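Long-range contacts in yeast glycogen phosphorylase (Saccharomyces cerevisiae, PDB 1YGP), which belongs to the carbohydrate phosphorylase family, has the two-domain GT-B fold and carries pyridoxal-5'-phosphate: residues 187-192 against 332-337; 366-371 against 469-474; 377-382 against 425-430. All coordinates share one frame; numbering follows the deposited sequence.

Contact 1 (187-192 against 332-337); sequences YGLRYE and QYFWCA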
loop_
_atom_site.group_PDB
_atom_site.type_symbol
_atom_site.label_atom_id
_atom_site.label_comp_id
_atom_site.label_asym_id
_atom_site.label_seq_id
_atom_site.Cartn_x
_atom_site.Cartn_y
_atom_site.Cartn_z
ATOM N N TYR A 187 3.681 -5.497 21.154
ATOM C CA TYR A 187 4.514 -4.972 20.103
ATOM C C TYR A 187 4.842 -6.134 19.201
ATOM O O TYR A 187 5.166 -7.209 19.724
ATOM C CB TYR A 187 5.837 -4.413 20.616
ATOM C CG TYR A 187 5.772 -3.015 21.196
ATOM C CD1 TYR A 187 5.828 -1.903 20.363
ATOM C CD2 TYR A 187 5.618 -2.856 22.568
ATOM C CE1 TYR A 187 5.719 -0.622 20.906
ATOM C CE2 TYR A 187 5.507 -1.587 23.120
ATOM C CZ TYR A 187 5.558 -0.478 22.286
ATOM O OH TYR A 187 5.452 0.779 22.841
ATOM N N GLY A 188 4.857 -5.951 17.879
ATOM C CA GLY A 188 5.159 -7.023 16.941
ATOM C C GLY A 188 5.581 -6.486 15.581
ATOM O O GLY A 188 6.020 -5.330 15.474
ATOM N N LEU A 189 5.448 -7.276 14.506
ATOM C CA LEU A 189 5.864 -6.848 13.175
ATOM C C LEU A 189 4.680 -6.877 12.219
ATOM O O LEU A 189 3.750 -7.659 12.389
ATOM C CB LEU A 189 6.947 -7.758 12.676
ATOM C CG LEU A 189 8.258 -7.701 13.420
ATOM C CD1 LEU A 189 9.043 -8.999 13.277
ATOM C CD2 LEU A 189 9.005 -6.504 12.900
ATOM N N ARG A 190 4.641 -6.025 11.214
ATOM C CA ARG A 190 3.511 -5.967 10.327
ATOM C C ARG A 190 3.989 -6.704 9.091
ATOM O O ARG A 190 4.577 -6.113 8.187
ATOM C CB ARG A 190 3.204 -4.519 10.035
ATOM C CG ARG A 190 1.807 -4.335 9.522
ATOM C CD ARG A 190 1.611 -2.893 9.101
ATOM N NE ARG A 190 2.150 -2.690 7.773
ATOM C CZ ARG A 190 1.388 -2.292 6.757
ATOM N NH1 ARG A 190 0.085 -2.046 6.875
ATOM N NH2 ARG A 190 1.960 -2.164 5.572
ATOM N N TYR A 191 3.789 -8.014 9.032
ATOM C CA TYR A 191 4.222 -8.785 7.887
ATOM C C TYR A 191 3.419 -8.403 6.654
ATOM O O TYR A 191 2.182 -8.399 6.743
ATOM C CB TYR A 191 4.035 -10.237 8.204
ATOM C CG TYR A 191 4.862 -10.620 9.419
ATOM C CD1 TYR A 191 6.239 -10.793 9.308
ATOM C CD2 TYR A 191 4.245 -10.785 10.655
ATOM C CE1 TYR A 191 6.984 -11.133 10.427
ATOM C CE2 TYR A 191 4.990 -11.122 11.776
ATOM C CZ TYR A 191 6.352 -11.293 11.658
ATOM O OH TYR A 191 7.109 -11.625 12.769
ATOM N N GLU A 192 4.030 -8.059 5.507
ATOM C CA GLU A 192 3.231 -7.767 4.310
ATOM C C GLU A 192 2.540 -8.989 3.758
ATOM O O GLU A 192 1.406 -8.934 3.280
ATOM C CB GLU A 192 4.008 -7.264 3.115
ATOM C CG GLU A 192 4.626 -5.889 3.175
ATOM C CD GLU A 192 3.604 -4.779 3.310
ATOM O OE1 GLU A 192 2.983 -4.411 2.303
ATOM O OE2 GLU A 192 3.450 -4.293 4.439
ATOM N N GLN A 332 14.471 -10.011 14.399
ATOM C CA GLN A 332 14.279 -10.062 15.849
ATOM C C GLN A 332 14.966 -8.881 16.530
ATOM O O GLN A 332 14.452 -8.337 17.523
ATOM C CB GLN A 332 14.841 -11.356 16.429
ATOM C CG GLN A 332 14.171 -12.628 15.948
ATOM C CD GLN A 332 14.608 -13.892 16.665
ATOM O OE1 GLN A 332 13.837 -14.845 16.830
ATOM N NE2 GLN A 332 15.833 -13.995 17.151
ATOM N N TYR A 333 16.113 -8.423 16.004
ATOM C CA TYR A 333 16.705 -7.231 16.566
ATOM C C TYR A 333 15.807 -6.041 16.238
ATOM O O TYR A 333 15.359 -5.417 17.200
ATOM C CB TYR A 333 18.111 -6.952 16.020
ATOM C CG TYR A 333 18.712 -5.738 16.717
ATOM C CD1 TYR A 333 18.497 -5.530 18.082
ATOM C CD2 TYR A 333 19.402 -4.783 15.980
ATOM C CE1 TYR A 333 18.948 -4.368 18.698
ATOM C CE2 TYR A 333 19.863 -3.617 16.590
ATOM C CZ TYR A 333 19.624 -3.416 17.943
ATOM O OH TYR A 333 20.010 -2.248 18.560
ATOM N N PHE A 334 15.474 -5.724 14.971
ATOM C CA PHE A 334 14.604 -4.613 14.556
ATOM C C PHE A 334 13.352 -4.419 15.437
ATOM O O PHE A 334 13.074 -3.344 15.974
ATOM C CB PHE A 334 14.244 -4.890 13.095
ATOM C CG PHE A 334 13.218 -3.963 12.468
ATOM C CD1 PHE A 334 13.585 -2.684 12.059
ATOM C CD2 PHE A 334 11.890 -4.379 12.352
ATOM C CE1 PHE A 334 12.628 -1.817 11.550
ATOM C CE2 PHE A 334 10.935 -3.501 11.839
ATOM C CZ PHE A 334 11.303 -2.216 11.440
ATOM N N TRP A 335 12.599 -5.468 15.687
ATOM C CA TRP A 335 11.420 -5.385 16.511
ATOM C C TRP A 335 11.797 -5.162 17.954
ATOM O O TRP A 335 11.134 -4.319 18.569
ATOM C CB TRP A 335 10.646 -6.668 16.301
ATOM C CG TRP A 335 9.690 -7.173 17.368
ATOM C CD1 TRP A 335 8.529 -6.545 17.759
ATOM C CD2 TRP A 335 9.885 -8.380 17.975
ATOM N NE1 TRP A 335 7.977 -7.381 18.612
ATOM C CE2 TRP A 335 8.749 -8.485 18.769
ATOM C CE3 TRP A 335 10.857 -9.375 17.943
ATOM C CZ2 TRP A 335 8.594 -9.630 19.544
ATOM C CZ3 TRP A 335 10.679 -10.504 18.727
ATOM C CH2 TRP A 335 9.555 -10.634 19.521
ATOM N N CYS A 336 12.809 -5.837 18.532
ATOM C CA CYS A 336 13.204 -5.579 19.923
ATOM C C CYS A 336 13.705 -4.157 20.188
ATOM O O CYS A 336 13.336 -3.494 21.158
ATOM C CB CYS A 336 14.280 -6.551 20.313
ATOM S SG CYS A 336 13.515 -8.162 20.564
ATOM N N ALA A 337 14.480 -3.660 19.241
ATOM C CA ALA A 337 15.065 -2.346 19.245
ATOM C C ALA A 337 14.032 -1.220 19.246
ATOM O O ALA A 337 13.988 -0.393 20.170
ATOM C CB ALA A 337 15.945 -2.223 18.014
#
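Trp335 NE1 donates a hydrogen bond to Tyr187 O, 3.0 Å away. The N-H points almost straight at the oxygen (167°), which stays close to the plane of the indole. Seen from the carbonyl the approach is unusual: the donor stands above the C=O plane, with a C=O...N angle of 98°, and is on neither lone pair. A side chain of the helix thus ties itself directly to strand backbone. NE1 and CD1 also meet Gly188, whose CA lies obliquely to the ring, 3.3 Å from Trp335 NE1. Trp335 CB points toward the strand as well, 3.8 Å from Leu189 CD2. That same methyl reaches the edge of the Phe334 ring, close to its plane, where Leu189 CD2 is 3.6 Å from Phe334 CD2. Tyr187, by contrast, sends its hydroxyl away from the indole, to hydrogen bonds with Asp342 and Arg346, about two and three turns further along the same helix. Strand 184-189 is an inner strand of the mixed sheet, with backbone bonds to Tyr101 of strand 98-102 and to Arg278 and Trp280 of strand 274-284. Helix 322-350 runs over it, the axes of 332-337 and 187-189 being roughly antiparallel (146°) and 8.5 Å apart, and helix 303-313 adds Ile311 and Thr312 beside Phe334.

Contact 2 (366-371 against 469-474); sequences NDTHPT and RMAFLA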
loop_
_atom_site.group_PDB
_atom_site.type_symbol
_atom_site.label_atom_id
_atom_site.label_comp_id
_atom_site.label_asym_id
_atom_site.label_seq_id
_atom_site.Cartn_x
_atom_site.Cartn_y
_atom_site.Cartn_z
ATOM N N ASN A 366 7.297 -13.422 25.264
ATOM C CA ASN A 366 6.541 -14.595 24.894
ATOM C C ASN A 366 7.478 -15.456 24.055
ATOM O O ASN A 366 7.705 -15.211 22.870
ATOM C CB ASN A 366 5.312 -14.177 24.120
ATOM C CG ASN A 366 4.464 -15.386 23.744
ATOM O OD1 ASN A 366 4.402 -16.395 24.461
ATOM N ND2 ASN A 366 3.809 -15.358 22.589
ATOM N N ASP A 367 8.109 -16.414 24.732
ATOM C CA ASP A 367 9.094 -17.338 24.193
ATOM C C ASP A 367 10.453 -16.670 23.975
ATOM O O ASP A 367 10.634 -15.504 24.298
ATOM C CB ASP A 367 8.570 -17.915 22.899
ATOM C CG ASP A 367 9.238 -19.190 22.437
ATOM O OD1 ASP A 367 9.841 -19.896 23.257
ATOM O OD2 ASP A 367 9.124 -19.479 21.245
ATOM N N THR A 368 11.493 -17.316 23.471
ATOM C CA THR A 368 12.814 -16.729 23.314
ATOM C C THR A 368 13.079 -15.651 22.265
ATOM O O THR A 368 13.973 -14.812 22.410
ATOM C CB THR A 368 13.684 -17.935 23.153
ATOM O OG1 THR A 368 13.852 -18.372 24.503
ATOM C CG2 THR A 368 14.980 -17.717 22.427
ATOM N N HIS A 369 12.294 -15.619 21.201
ATOM C CA HIS A 369 12.413 -14.615 20.154
ATOM C C HIS A 369 12.661 -13.180 20.634
ATOM O O HIS A 369 13.488 -12.550 19.979
ATOM C CB HIS A 369 11.149 -14.623 19.291
ATOM C CG HIS A 369 10.805 -15.991 18.726
ATOM N ND1 HIS A 369 11.585 -16.765 18.001
ATOM C CD2 HIS A 369 9.590 -16.627 18.871
ATOM C CE1 HIS A 369 10.895 -17.847 17.692
ATOM N NE2 HIS A 369 9.698 -17.752 18.216
ATOM N N PRO A 370 12.111 -12.567 21.693
ATOM C CA PRO A 370 12.506 -11.226 22.086
ATOM C C PRO A 370 13.598 -11.148 23.141
ATOM O O PRO A 370 13.734 -10.097 23.773
ATOM C CB PRO A 370 11.222 -10.577 22.515
ATOM C CG PRO A 370 10.516 -11.728 23.178
ATOM C CD PRO A 370 10.879 -12.938 22.365
ATOM N N THR A 371 14.457 -12.158 23.345
ATOM C CA THR A 371 15.481 -12.077 24.375
ATOM C C THR A 371 16.458 -10.930 24.103
ATOM O O THR A 371 16.938 -10.302 25.044
ATOM C CB THR A 371 16.161 -13.458 24.429
ATOM O OG1 THR A 371 15.117 -14.355 24.794
ATOM C CG2 THR A 371 17.316 -13.577 25.422
ATOM N N ARG A 469 23.443 -19.237 23.946
ATOM C CA ARG A 469 22.198 -19.911 24.231
ATOM C C ARG A 469 21.190 -18.875 24.713
ATOM O O ARG A 469 21.194 -18.405 25.861
ATOM C CB ARG A 469 22.491 -21.006 25.258
ATOM C CG ARG A 469 23.431 -22.004 24.586
ATOM C CD ARG A 469 23.719 -23.232 25.415
ATOM N NE ARG A 469 24.780 -23.011 26.373
ATOM C CZ ARG A 469 25.332 -24.036 27.032
ATOM N NH1 ARG A 469 24.934 -25.295 26.840
ATOM N NH2 ARG A 469 26.314 -23.803 27.899
ATOM N N MET A 470 20.282 -18.510 23.812
ATOM C CA MET A 470 19.318 -17.482 24.133
ATOM C C MET A 470 18.414 -17.772 25.326
ATOM O O MET A 470 18.275 -16.904 26.191
ATOM C CB MET A 470 18.482 -17.200 22.908
ATOM C CG MET A 470 19.306 -16.613 21.781
ATOM S SD MET A 470 20.459 -15.255 22.161
ATOM C CE MET A 470 19.247 -13.983 22.309
ATOM N N ALA A 471 17.852 -18.984 25.459
ATOM C CA ALA A 471 17.000 -19.325 26.599
ATOM C C ALA A 471 17.725 -19.165 27.934
ATOM O O ALA A 471 17.126 -18.697 28.906
ATOM C CB ALA A 471 16.512 -20.767 26.529
ATOM N N PHE A 472 19.029 -19.460 27.996
ATOM C CA PHE A 472 19.772 -19.239 29.231
ATOM C C PHE A 472 19.983 -17.741 29.486
ATOM O O PHE A 472 19.872 -17.305 30.642
ATOM C CB PHE A 472 21.108 -19.924 29.160
ATOM C CG PHE A 472 21.028 -21.440 29.088
ATOM C CD1 PHE A 472 19.805 -22.124 29.038
ATOM C CD2 PHE A 472 22.223 -22.158 29.065
ATOM C CE1 PHE A 472 19.783 -23.510 28.963
ATOM C CE2 PHE A 472 22.191 -23.548 28.990
ATOM C CZ PHE A 472 20.974 -24.220 28.938
ATOM N N LEU A 473 20.239 -16.912 28.453
ATOM C CA LEU A 473 20.320 -15.467 28.608
ATOM C C LEU A 473 18.988 -14.907 29.111
ATOM O O LEU A 473 18.951 -13.965 29.929
ATOM C CB LEU A 473 20.673 -14.835 27.264
ATOM C CG LEU A 473 20.720 -13.307 27.042
ATOM C CD1 LEU A 473 21.590 -12.560 28.052
ATOM C CD2 LEU A 473 21.280 -13.109 25.645
ATOM N N ALA A 474 17.879 -15.499 28.638
ATOM C CA ALA A 474 16.566 -15.071 29.062
ATOM C C ALA A 474 16.351 -15.450 30.521
ATOM O O ALA A 474 15.821 -14.600 31.237
ATOM C CB ALA A 474 15.499 -15.726 28.220
#
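Thr371 lays its methyl, CG2, against the first turn of helix 470-477, where it overlaps Met470, Leu473 and Ala474 together. Thr371 CG2 is 3.5 Å from Met470 O and 3.8 Å from Leu473 CG, and Met470 CE comes to 3.7 Å from the same CG2. The Met470 chain, bent at both chi2 and chi3, folds its terminal methyl back beside the threonine, and the two side chains lie alongside, running opposite ways. The hydroxyl of Thr371 does different work. With OG1 beside the backbone N (chi1 -62°) and CG2 anti to it, Thr371 OG1 donates to Thr368 O at 2.7 Å; it lies in the carbonyl plane and on a lone pair, at a C=O...O angle of 122°. Thr371 N also donates to Thr368 O, closing a type I turn from Thr368 to Thr371. One carbonyl oxygen therefore takes two bonds from one residue, which fixes the turn and the rotation of the Thr371 side chain together. Across the contact Thr371 OG1 meets Ala474 CB at 3.7 Å. Thr368, at the start of the turn, also places its methyl on the helix, with Thr368 CG2 3.6 Å from Met470 CB. Its hydroxyl differs from that of Thr371: OG1 lies against Ala471 and makes a weak hydrogen bond with Tyr402 OH from strand 400-404. No hydrogen bond joins the two segments. The Thr371 hydroxyl is spent within the turn and that of Thr368 is held weakly by the sheet, while most of what crosses the contact is methyl against carbon. Its chemistry is thus mainly apolar, a matter of van der Waals fit rather than of directional bonds.

Contact 3 (377-382 against 425-430); sequences LQRVLV and PRHLEI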
loop_
_atom_site.group_PDB
_atom_site.type_symbol
_atom_site.label_atom_id
_atom_site.label_comp_id
_atom_site.label_asym_id
_atom_site.label_seq_id
_atom_site.Cartn_x
_atom_site.Cartn_y
_atom_site.Cartn_z
ATOM N N LEU A 377 18.126 -3.229 26.511
ATOM C CA LEU A 377 17.857 -2.296 27.588
ATOM C C LEU A 377 19.176 -2.091 28.307
ATOM O O LEU A 377 19.553 -0.940 28.536
ATOM C CB LEU A 377 16.811 -2.827 28.571
ATOM C CG LEU A 377 16.388 -1.909 29.749
ATOM C CD1 LEU A 377 16.073 -0.510 29.245
ATOM C CD2 LEU A 377 15.178 -2.497 30.446
ATOM N N GLN A 378 19.969 -3.135 28.558
ATOM C CA GLN A 378 21.272 -2.944 29.184
ATOM C C GLN A 378 22.151 -2.026 28.329
ATOM O O GLN A 378 22.722 -1.064 28.861
ATOM C CB GLN A 378 21.935 -4.298 29.372
ATOM C CG GLN A 378 23.263 -4.271 30.091
ATOM C CD GLN A 378 23.238 -3.826 31.537
ATOM O OE1 GLN A 378 22.220 -3.455 32.116
ATOM N NE2 GLN A 378 24.397 -3.872 32.179
ATOM N N ARG A 379 22.212 -2.265 27.005
ATOM C CA ARG A 379 22.954 -1.413 26.103
ATOM C C ARG A 379 22.512 0.047 26.192
ATOM O O ARG A 379 23.382 0.915 26.335
ATOM C CB ARG A 379 22.792 -1.859 24.651
ATOM C CG ARG A 379 23.679 -1.029 23.708
ATOM C CD ARG A 379 23.555 -1.317 22.214
ATOM N NE ARG A 379 22.266 -0.905 21.699
ATOM C CZ ARG A 379 22.038 0.354 21.347
ATOM N NH1 ARG A 379 22.985 1.294 21.428
ATOM N NH2 ARG A 379 20.808 0.701 21.000
ATOM N N VAL A 380 21.226 0.409 26.170
ATOM C CA VAL A 380 20.914 1.825 26.149
ATOM C C VAL A 380 21.169 2.417 27.518
ATOM O O VAL A 380 21.726 3.524 27.570
ATOM C CB VAL A 380 19.446 2.116 25.733
ATOM C CG1 VAL A 380 19.190 1.409 24.433
ATOM C CG2 VAL A 380 18.445 1.616 26.718
ATOM N N LEU A 381 20.867 1.724 28.632
ATOM C CA LEU A 381 21.086 2.311 29.947
ATOM C C LEU A 381 22.567 2.548 30.194
ATOM O O LEU A 381 22.933 3.594 30.720
ATOM C CB LEU A 381 20.542 1.424 31.060
ATOM C CG LEU A 381 19.045 1.285 31.221
ATOM C CD1 LEU A 381 18.815 0.463 32.467
ATOM C CD2 LEU A 381 18.346 2.630 31.379
ATOM N N VAL A 382 23.445 1.653 29.783
ATOM C CA VAL A 382 24.859 1.887 29.938
ATOM C C VAL A 382 25.370 2.825 28.856
ATOM O O VAL A 382 25.836 3.899 29.215
ATOM C CB VAL A 382 25.568 0.533 29.915
ATOM C CG1 VAL A 382 27.053 0.654 29.663
ATOM C CG2 VAL A 382 25.316 -0.102 31.273
ATOM N N PRO A 425 27.787 -6.078 17.077
ATOM C CA PRO A 425 29.045 -6.067 17.816
ATOM C C PRO A 425 28.982 -5.686 19.294
ATOM O O PRO A 425 29.515 -6.386 20.156
ATOM C CB PRO A 425 29.938 -5.155 17.000
ATOM C CG PRO A 425 29.068 -4.407 16.031
ATOM C CD PRO A 425 27.976 -5.422 15.782
ATOM N N ARG A 426 28.278 -4.620 19.665
ATOM C CA ARG A 426 28.169 -4.213 21.068
ATOM C C ARG A 426 27.318 -5.172 21.886
ATOM O O ARG A 426 27.601 -5.436 23.052
ATOM C CB ARG A 426 27.570 -2.802 21.135
ATOM C CG ARG A 426 27.382 -2.216 22.521
ATOM C CD ARG A 426 28.744 -2.041 23.169
ATOM N NE ARG A 426 28.711 -1.226 24.375
ATOM C CZ ARG A 426 29.217 -1.677 25.511
ATOM N NH1 ARG A 426 29.769 -2.886 25.591
ATOM N NH2 ARG A 426 29.189 -0.901 26.585
ATOM N N HIS A 427 26.273 -5.750 21.289
ATOM C CA HIS A 427 25.383 -6.644 22.023
ATOM C C HIS A 427 26.136 -7.937 22.277
ATOM O O HIS A 427 25.837 -8.567 23.282
ATOM C CB HIS A 427 24.110 -6.964 21.250
ATOM C CG HIS A 427 23.231 -5.747 20.998
ATOM N ND1 HIS A 427 22.257 -5.301 21.769
ATOM C CD2 HIS A 427 23.306 -4.903 19.900
ATOM C CE1 HIS A 427 21.737 -4.245 21.196
ATOM N NE2 HIS A 427 22.369 -4.006 20.079
ATOM N N LEU A 428 27.111 -8.344 21.453
ATOM C CA LEU A 428 27.977 -9.462 21.822
ATOM C C LEU A 428 28.833 -9.120 23.046
ATOM O O LEU A 428 29.032 -9.941 23.943
ATOM C CB LEU A 428 28.956 -9.830 20.724
ATOM C CG LEU A 428 29.152 -11.308 20.452
ATOM C CD1 LEU A 428 30.441 -11.409 19.705
ATOM C CD2 LEU A 428 29.281 -12.163 21.690
ATOM N N GLU A 429 29.383 -7.910 23.111
ATOM C CA GLU A 429 30.204 -7.478 24.225
ATOM C C GLU A 429 29.406 -7.603 25.516
ATOM O O GLU A 429 29.836 -8.245 26.480
ATOM C CB GLU A 429 30.619 -6.038 24.024
ATOM C CG GLU A 429 31.599 -5.737 22.911
ATOM C CD GLU A 429 32.136 -4.298 22.895
ATOM O OE1 GLU A 429 31.732 -3.458 23.709
ATOM O OE2 GLU A 429 32.991 -4.008 22.049
ATOM N N ILE A 430 28.194 -7.058 25.543
ATOM C CA ILE A 430 27.385 -7.116 26.748
ATOM C C ILE A 430 27.004 -8.573 27.055
ATOM O O ILE A 430 27.012 -8.947 28.236
ATOM C CB ILE A 430 26.154 -6.172 26.542
ATOM C CG1 ILE A 430 26.631 -4.759 26.223
ATOM C CG2 ILE A 430 25.351 -6.053 27.820
ATOM C CD1 ILE A 430 25.562 -3.708 25.930
#
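Ile430 brings its tip, CD1, to 3.5 Å from Arg379 CA, at about a right angle to the arginine chain. The other branch of Ile430, CG2, rests on the aliphatic part of Gln378, 3.6 Å from Gln378 CG. Further out, Arg379 runs extended through chi1 and chi2, which puts CD over one face of the His427 imidazole, and the bend at chi3 (68°) sets NE beside CE1. His427 CE1 in turn lies near the plane of the guanidinium, at its edge, 3.4 Å from Arg379 NE; the two planes are 65° apart, so the groups do not stack. Arg426 CG packs 3.9 Å from Arg379 CD. The second shell fixes the charged ends. Arg379 NH2 pairs with Glu376 one turn back, whereas Arg426 forms salt bridges with Glu429 (NH1 to OE1, 2.8 Å) and with Asp383, just beyond Val382. Ile430 CD1 sits over the centre of the Arg426 guanidinium, 4.1 Å above its plane, and links the two arginines. Trp251 and Tyr333 meet the His427 ring. The segment axes pass 10.2 Å apart, nearly perpendicular at 96°. Helix 372-384 belongs to the connection between neighbouring parallel strands 361-366 and 400-404, a beta-alpha-beta crossover of the Rossmann-like kind from which GT-B folds are built, and helix 425-445 packs against it.

All three contacts lie in the half of the chain built on the mixed nine-stranded sheet. Contacts 1 and 2, with centres 15 Å apart, touch directly: Gln332 OE1 and His369 ND1 are 3.2 Å apart, a probable hydrogen bond, and Trp335 CH2 packs 3.4 Å from Pro370 CB. Contact 1 also reaches contact 3, where Tyr333 OH is 3.3 Å from His427 NE2, with centres 19 Å apart. Helix 322-350 is therefore the common neighbour. Contacts 2 and 3 do not touch, their nearest atoms about 7 Å apart, although contact 3 is nested in the loop that contact 2 closes. None of the six segments supplies a residue to the pyridoxal-5'-phosphate pocket.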